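Local coordinates for putative hemin storage protein (Bordetella bronchiseptica, PDB 6AU1) that cleaves deacetylated poly-beta-1,6-N-acetylglucosamine, a biofilm polysaccharide, through the glycoside hydrolase domain of PgaB (BpsB) that this chain represents, at residues 111-116 with 171-176; 201-206 with 250-255; 316-321 with 349-354. One frame throughout, in Å; residues are numbered along the deposited sequence.

Interaction 1 (111-116 with 171-176); sequences VVQSTT and SSPEAL
Ser-171 makes the direct backbone bond to the loop 111-116: its N lies 2.8 Å from Gln-113 O, with an N-H...O angle of 162°. The bond is straight at the hydrogen, yet the donor sits above the carbonyl plane, 55° out of it, so the amide approaches over the C=O group. The Ser-171 hydroxyl stands between its own N and carbonyl carbon (chi1 63°), which puts OG beside the Gln-113 to Ser-114 peptide, 3.1 Å from Ser-114 N at an angle too poor for a bond. A water takes up that hydroxyl instead, 2.7 Å from Ser-171 OG, and donates to Gln-113 OE1 at 2.9 Å. Ser-171 CB also meets Thr-115 CG2 at 3.6 Å.

Ser-172, the N-cap residue of helix 173-181, offers its CA and CB to the Gln-113 carboxamide, which is laid alongside by an extended chain; NE2 comes to 3.6 Å from Ser-172 CB. The Ser-172 hydroxyl is bonded to Asp-170 OD1, which also accepts from Gln-113 N. Pro-173 opens the helix and touches only lightly, its CD 4.0 Å from Gln-113 NE2.

The contact ties the long excursion after strand 89-94 of the TIM-type barrel of the glycoside hydrolase domain to the start of a surface helix. Its one direct hydrogen bond runs backbone to backbone, and the Ser-171 hydroxyl reaches the Gln-113 carboxamide through water, which implies a side-chain link dependent on solvent.

Interaction 2 (201-206 with 250-255); sequences WSKGKI and GQSLPE
With CG1 anti to its carbonyl carbon (chi1 -72°) and CD1 extended beyond it (chi2 161°), Ile-206 sets both its methyls against Ser-252 CB, CD1 and CG2 each 3.9 Å from that carbon. CG1 itself lies against the peptide after Gly-250, 3.5 Å from Gly-250 C. The CG2 methyl also meets Glu-255 CB, again at 3.9 Å, where the two side chains cross at about a right angle.

Gly-250 leaves helix 246-249 with a positive phi of 73°, and Ser-252 caps helix 253-259: its OG, anti to the backbone N, accepts a weak bond from Glu-255 N at 3.4 Å. Ile-206 therefore packs into the turn between two short helices that follow strand 230-235 of the TIM-type barrel, whereas its own helix 195-223 precedes that strand.

Beside this apolar contact, Lys-203 bends at chi2 and brings NZ close to the cap, 3.8 Å from Ser-252 OG, too long for a bond. Its salt-bridge partner is Glu-246 OE1, while the other oxygen of that carboxylate bonds weakly to Ser-252 OG. A water joins the segments by donating to Ile-206 O at 2.9 Å and Gly-250 O at 2.8 Å.

Interaction 3 (316-321 with 349-354); sequences ILRRQM and LRDVMS
Two helices on the outside of the TIM-type barrel run roughly parallel here, the short axes of 316-321 and 349-353 24° apart in direction and 10.2 Å apart at their closest approach. Helix 314-326 leads into strand 332-335, and helix 346-353 follows that strand near the end of the chain.

The close-packed half faces the barrel. Leu-317 CD2 meets Leu-349 CD1 at 3.7 Å, the two side chains crossing at about a right angle. Met-321, extended beyond CG, runs between the residues of the partner helix: SD touches Val-352 CG2 at 3.7 Å, and the terminal CE reaches Met-353 SD, also at 3.7 Å. In Met-353 the bend at chi2 places the sulfur against that methyl. Leu-301 beneath Leu-317 and Met-321, and Tyr-334 beneath Met-321 and Leu-349, continue this apolar layer into the strands.

The outer half is polar and more exposed. Arg-318 leaves its helix with CG anti to the backbone N (chi1 -170°) and stays extended to NE; its CB passes Leu-349 CD2 at 3.8 Å, so the aliphatic stem still belongs to the apolar layer. Val-352 CG1 lies over one face of the guanidinium, toward its rim. Asp-351 comes to the edge, its carboxylate turned 44° from the guanidinium plane. OD1 accepts only a weak bond from NE; the firmer arm of the salt bridge is Arg-318 NH2 to Asp-351 OD2, 2.9 Å long, with OD2 close to the guanidinium plane but NH2 above that of the carboxylate.

In the fold
The three contacts share no helix or strand. Interaction 1 is a surface contact of two excursions from the barrel, whereas interactions 2 and 3 are buried. Interactions 1 and 2 lie on the same side of the chain's centre, their own centres about 17 Å apart and nearest atoms about 6 Å apart; Ile-188 of helix 188-193 touches side chains of interaction 1 and also Trp-201, in segment 201-206 of interaction 2. Interaction 3 is on the opposite side from interaction 1, their centres about 43 Å apart. Chemistry follows place: the loop contact depends on a backbone bond and water, the helix-to-turn contact on one isoleucine with a water at its margin, and the helix pair on methionines and leucines, with a direct salt bridge outside.

Interaction 1 (111-116 with 171-176)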
# COMPACT_ATOMS: atom_id res chain seq x y z
N VAL A 111 -7.29 18.87 -0.51
CA VAL A 111 -7.21 17.60 -1.19
C VAL A 111 -6.72 17.75 -2.63
O VAL A 111 -6.72 18.86 -3.18
CB VAL A 111 -8.59 16.90 -1.22
CG1 VAL A 111 -9.02 16.53 0.21
CG2 VAL A 111 -9.64 17.80 -1.90
N VAL A 112 -6.32 16.63 -3.22
CA VAL A 112 -5.93 16.58 -4.63
C VAL A 112 -7.08 17.02 -5.52
O VAL A 112 -8.21 16.53 -5.38
CB VAL A 112 -5.49 15.15 -5.03
CG1 VAL A 112 -5.33 15.02 -6.56
CG2 VAL A 112 -4.20 14.77 -4.28
N GLN A 113 -6.81 17.96 -6.41
CA GLN A 113 -7.83 18.45 -7.32
C GLN A 113 -7.56 17.92 -8.72
O GLN A 113 -6.42 17.57 -9.04
CB GLN A 113 -7.87 19.98 -7.32
CG GLN A 113 -8.25 20.59 -5.96
CD GLN A 113 -8.28 22.11 -6.00
OE1 GLN A 113 -8.46 22.71 -7.06
NE2 GLN A 113 -8.07 22.74 -4.85
N SER A 114 -8.62 17.82 -9.51
CA SER A 114 -8.54 17.37 -10.90
C SER A 114 -9.11 18.44 -11.83
O SER A 114 -10.07 19.13 -11.47
CB SER A 114 -9.32 16.06 -11.08
OG SER A 114 -9.59 15.80 -12.46
N THR A 115 -8.56 18.58 -13.02
CA THR A 115 -9.10 19.55 -13.97
C THR A 115 -10.46 19.16 -14.53
O THR A 115 -11.19 20.00 -15.08
CB THR A 115 -8.14 19.76 -15.17
OG1 THR A 115 -7.93 18.51 -15.83
CG2 THR A 115 -6.80 20.30 -14.70
N THR A 116 -10.81 17.88 -14.42
CA THR A 116 -12.01 17.37 -15.08
C THR A 116 -13.03 16.73 -14.15
O THR A 116 -14.23 16.71 -14.45
CB THR A 116 -11.64 16.33 -16.16
OG1 THR A 116 -10.95 15.24 -15.54
CG2 THR A 116 -10.76 16.96 -17.24
N SER A 171 -4.36 19.43 -9.66
CA SER A 171 -4.62 20.73 -10.30
C SER A 171 -4.80 21.88 -9.29
O SER A 171 -5.15 23.01 -9.67
CB SER A 171 -5.86 20.64 -11.20
OG SER A 171 -7.01 20.33 -10.43
N SER A 172 -4.56 21.60 -8.02
CA SER A 172 -4.73 22.60 -6.97
C SER A 172 -3.67 23.70 -7.13
O SER A 172 -2.63 23.47 -7.74
CB SER A 172 -4.65 21.95 -5.59
OG SER A 172 -3.33 21.49 -5.31
N PRO A 173 -3.95 24.91 -6.61
CA PRO A 173 -3.03 26.04 -6.81
C PRO A 173 -1.61 25.75 -6.31
O PRO A 173 -0.64 26.15 -6.96
CB PRO A 173 -3.68 27.16 -5.99
CG PRO A 173 -5.14 26.83 -6.01
CD PRO A 173 -5.21 25.33 -5.96
N GLU A 174 -1.50 25.08 -5.17
CA GLU A 174 -0.19 24.76 -4.61
C GLU A 174 0.57 23.78 -5.51
O GLU A 174 1.79 23.86 -5.63
CB GLU A 174 -0.34 24.19 -3.20
CG GLU A 174 -0.77 25.21 -2.16
CD GLU A 174 -2.25 25.56 -2.24
OE1 GLU A 174 -3.02 24.82 -2.89
OE2 GLU A 174 -2.63 26.59 -1.65
N ALA A 175 -0.15 22.85 -6.13
CA ALA A 175 0.48 21.93 -7.07
C ALA A 175 0.96 22.67 -8.32
O ALA A 175 2.07 22.45 -8.80
CB ALA A 175 -0.47 20.80 -7.45
N LEU A 176 0.11 23.54 -8.86
CA LEU A 176 0.48 24.30 -10.05
C LEU A 176 1.75 25.10 -9.78
O LEU A 176 2.64 25.16 -10.62
CB LEU A 176 -0.65 25.22 -10.51
CG LEU A 176 -1.97 24.56 -10.92
CD1 LEU A 176 -3.02 25.61 -11.30
CD2 LEU A 176 -1.77 23.57 -12.07
O HOH W 1 -8.63 22.48 -9.97

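Interaction 2 (201-206 with 250-255)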
# COMPACT_ATOMS: atom_id res chain seq x y z
N TRP A 201 6.18 16.01 -16.86
CA TRP A 201 5.23 16.20 -15.77
C TRP A 201 4.89 14.87 -15.09
O TRP A 201 4.88 14.79 -13.85
CB TRP A 201 3.96 16.87 -16.31
CG TRP A 201 2.95 17.26 -15.26
CD1 TRP A 201 3.18 17.97 -14.12
CD2 TRP A 201 1.54 16.99 -15.29
NE1 TRP A 201 2.00 18.13 -13.42
CE2 TRP A 201 0.98 17.55 -14.12
CE3 TRP A 201 0.70 16.33 -16.20
CZ2 TRP A 201 -0.38 17.46 -13.83
CZ3 TRP A 201 -0.66 16.24 -15.90
CH2 TRP A 201 -1.18 16.81 -14.73
N SER A 202 4.62 13.84 -15.89
CA SER A 202 4.36 12.51 -15.36
C SER A 202 5.52 12.03 -14.48
O SER A 202 5.30 11.61 -13.34
CB SER A 202 4.11 11.51 -16.49
OG SER A 202 4.00 10.18 -15.98
N LYS A 203 6.74 12.11 -15.00
CA LYS A 203 7.92 11.66 -14.25
C LYS A 203 8.13 12.50 -13.00
O LYS A 203 8.52 11.98 -11.95
CB LYS A 203 9.16 11.69 -15.14
CG LYS A 203 9.21 10.56 -16.15
CD LYS A 203 9.26 9.21 -15.43
CE LYS A 203 9.43 8.05 -16.40
NZ LYS A 203 9.58 6.75 -15.69
N GLY A 204 7.86 13.80 -13.11
CA GLY A 204 7.99 14.70 -11.98
C GLY A 204 7.05 14.34 -10.84
O GLY A 204 7.45 14.35 -9.66
N LYS A 205 5.81 14.02 -11.17
CA LYS A 205 4.84 13.66 -10.13
C LYS A 205 5.23 12.34 -9.47
O LYS A 205 5.09 12.18 -8.25
CB LYS A 205 3.43 13.57 -10.70
CG LYS A 205 2.83 14.94 -11.00
CD LYS A 205 1.40 14.82 -11.49
CE LYS A 205 1.37 14.31 -12.93
NZ LYS A 205 -0.04 13.97 -13.30
N ILE A 206 5.71 11.39 -10.27
CA ILE A 206 6.16 10.11 -9.74
C ILE A 206 7.26 10.33 -8.71
O ILE A 206 7.21 9.79 -7.60
CB ILE A 206 6.65 9.17 -10.86
CG1 ILE A 206 5.45 8.67 -11.67
CG2 ILE A 206 7.49 7.99 -10.29
CD1 ILE A 206 5.81 8.12 -13.08
N GLY A 250 0.83 7.76 -11.67
CA GLY A 250 1.76 8.42 -10.77
C GLY A 250 2.64 7.41 -10.04
O GLY A 250 3.15 7.68 -8.95
N GLN A 251 2.80 6.24 -10.65
CA GLN A 251 3.66 5.17 -10.13
C GLN A 251 4.49 4.60 -11.26
O GLN A 251 4.09 4.68 -12.42
CB GLN A 251 2.83 4.06 -9.49
CG GLN A 251 1.84 4.50 -8.42
CD GLN A 251 1.13 3.33 -7.79
OE1 GLN A 251 1.08 2.25 -8.36
NE2 GLN A 251 0.58 3.53 -6.60
N SER A 252 5.63 3.98 -10.94
CA SER A 252 6.59 3.51 -11.94
C SER A 252 7.43 2.39 -11.36
O SER A 252 7.93 2.53 -10.26
CB SER A 252 7.49 4.66 -12.40
OG SER A 252 8.67 4.18 -13.00
N LEU A 253 7.62 1.30 -12.10
CA LEU A 253 8.42 0.20 -11.57
C LEU A 253 9.91 0.57 -11.44
O LEU A 253 10.49 0.35 -10.38
CB LEU A 253 8.26 -1.06 -12.43
CG LEU A 253 9.13 -2.25 -12.00
CD1 LEU A 253 8.88 -2.62 -10.53
CD2 LEU A 253 8.86 -3.44 -12.91
N PRO A 254 10.53 1.15 -12.49
CA PRO A 254 11.95 1.50 -12.34
C PRO A 254 12.23 2.46 -11.19
O PRO A 254 13.21 2.28 -10.46
CB PRO A 254 12.30 2.16 -13.67
CG PRO A 254 11.31 1.65 -14.62
CD PRO A 254 10.05 1.41 -13.87
N GLU A 255 11.39 3.48 -11.04
CA GLU A 255 11.58 4.48 -10.00
C GLU A 255 11.33 3.88 -8.62
O GLU A 255 12.01 4.23 -7.66
CB GLU A 255 10.67 5.69 -10.23
CG GLU A 255 11.01 6.48 -11.50
CD GLU A 255 12.41 7.07 -11.46
OE1 GLU A 255 12.82 7.55 -10.39
OE2 GLU A 255 13.09 7.04 -12.50
O HOH W 2 5.25 7.72 -7.15

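Interaction 3 (316-321 with 349-354)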
# COMPACT_ATOMS: atom_id res chain seq x y z
N ILE A 316 -6.00 -22.49 -5.94
CA ILE A 316 -5.73 -21.53 -7.00
C ILE A 316 -4.58 -20.60 -6.59
O ILE A 316 -3.70 -20.27 -7.39
CB ILE A 316 -6.99 -20.70 -7.35
CG1 ILE A 316 -8.01 -21.59 -8.07
CG2 ILE A 316 -6.62 -19.50 -8.22
CD1 ILE A 316 -9.37 -20.93 -8.26
N LEU A 317 -4.60 -20.19 -5.33
CA LEU A 317 -3.56 -19.34 -4.77
C LEU A 317 -2.21 -20.06 -4.77
O LEU A 317 -1.18 -19.49 -5.15
CB LEU A 317 -3.94 -18.92 -3.35
CG LEU A 317 -3.00 -17.97 -2.61
CD1 LEU A 317 -2.86 -16.67 -3.39
CD2 LEU A 317 -3.53 -17.70 -1.20
N ARG A 318 -2.22 -21.33 -4.36
CA ARG A 318 -0.99 -22.11 -4.34
C ARG A 318 -0.44 -22.28 -5.76
O ARG A 318 0.78 -22.23 -5.97
CB ARG A 318 -1.21 -23.47 -3.69
CG ARG A 318 0.09 -24.25 -3.43
CD ARG A 318 -0.19 -25.56 -2.71
NE ARG A 318 1.04 -26.30 -2.39
CZ ARG A 318 1.72 -27.02 -3.27
NH1 ARG A 318 1.32 -27.10 -4.53
NH2 ARG A 318 2.82 -27.67 -2.89
N ARG A 319 -1.33 -22.50 -6.73
CA ARG A 319 -0.87 -22.68 -8.11
C ARG A 319 -0.19 -21.41 -8.61
O ARG A 319 0.78 -21.49 -9.37
CB ARG A 319 -2.03 -23.04 -9.05
CG ARG A 319 -2.50 -24.48 -8.97
CD ARG A 319 -3.63 -24.71 -9.96
NE ARG A 319 -4.44 -25.88 -9.63
CZ ARG A 319 -5.73 -26.00 -9.93
NH1 ARG A 319 -6.37 -25.02 -10.55
NH2 ARG A 319 -6.39 -27.10 -9.59
N GLN A 320 -0.68 -20.25 -8.17
CA GLN A 320 -0.04 -18.99 -8.55
C GLN A 320 1.35 -18.91 -7.93
O GLN A 320 2.31 -18.50 -8.59
CB GLN A 320 -0.89 -17.78 -8.14
CG GLN A 320 -2.14 -17.63 -8.99
CD GLN A 320 -2.93 -16.39 -8.63
OE1 GLN A 320 -2.91 -15.94 -7.48
NE2 GLN A 320 -3.61 -15.82 -9.61
N MET A 321 1.48 -19.33 -6.68
CA MET A 321 2.78 -19.31 -6.02
C MET A 321 3.75 -20.29 -6.69
O MET A 321 4.91 -19.95 -6.90
CB MET A 321 2.63 -19.63 -4.53
CG MET A 321 1.93 -18.51 -3.77
SD MET A 321 1.63 -18.97 -2.06
CE MET A 321 0.78 -17.50 -1.48
N LEU A 349 -0.95 -24.17 2.28
CA LEU A 349 0.00 -23.14 1.84
C LEU A 349 1.33 -23.16 2.57
O LEU A 349 2.27 -22.48 2.14
CB LEU A 349 -0.59 -21.74 2.01
CG LEU A 349 -1.48 -21.11 0.96
CD1 LEU A 349 -1.51 -19.59 1.19
CD2 LEU A 349 -1.03 -21.44 -0.45
N ARG A 350 1.41 -23.88 3.68
CA ARG A 350 2.61 -23.90 4.50
C ARG A 350 3.88 -24.15 3.69
O ARG A 350 4.87 -23.43 3.85
CB ARG A 350 2.49 -24.95 5.61
CG ARG A 350 3.56 -24.82 6.68
CD ARG A 350 3.35 -25.83 7.80
NE ARG A 350 1.99 -25.79 8.34
CZ ARG A 350 1.11 -26.79 8.23
NH1 ARG A 350 -0.10 -26.66 8.75
NH2 ARG A 350 1.45 -27.91 7.61
N ASP A 351 3.86 -25.13 2.79
CA ASP A 351 5.10 -25.52 2.14
C ASP A 351 5.60 -24.44 1.17
O ASP A 351 6.81 -24.31 0.98
CB ASP A 351 4.97 -26.88 1.42
CG ASP A 351 3.83 -26.94 0.41
OD1 ASP A 351 3.16 -25.92 0.15
OD2 ASP A 351 3.63 -28.04 -0.15
N VAL A 352 4.70 -23.67 0.57
CA VAL A 352 5.16 -22.63 -0.35
C VAL A 352 5.35 -21.27 0.34
O VAL A 352 5.97 -20.37 -0.23
CB VAL A 352 4.20 -22.45 -1.55
CG1 VAL A 352 4.37 -23.61 -2.52
CG2 VAL A 352 2.75 -22.31 -1.09
N MET A 353 4.84 -21.10 1.55
CA MET A 353 5.02 -19.83 2.24
C MET A 353 6.20 -19.92 3.19
O MET A 353 6.65 -18.91 3.74
CB MET A 353 3.74 -19.42 2.98
CG MET A 353 2.67 -18.82 2.08
SD MET A 353 3.14 -17.22 1.36
CE MET A 353 3.19 -16.18 2.83
N SER A 354 6.72 -21.14 3.36
CA SER A 354 7.91 -21.38 4.18
C SER A 354 9.14 -20.66 3.62
O SER A 354 9.32 -20.58 2.40
CB SER A 354 8.19 -22.88 4.29
OG SER A 354 9.45 -23.13 4.90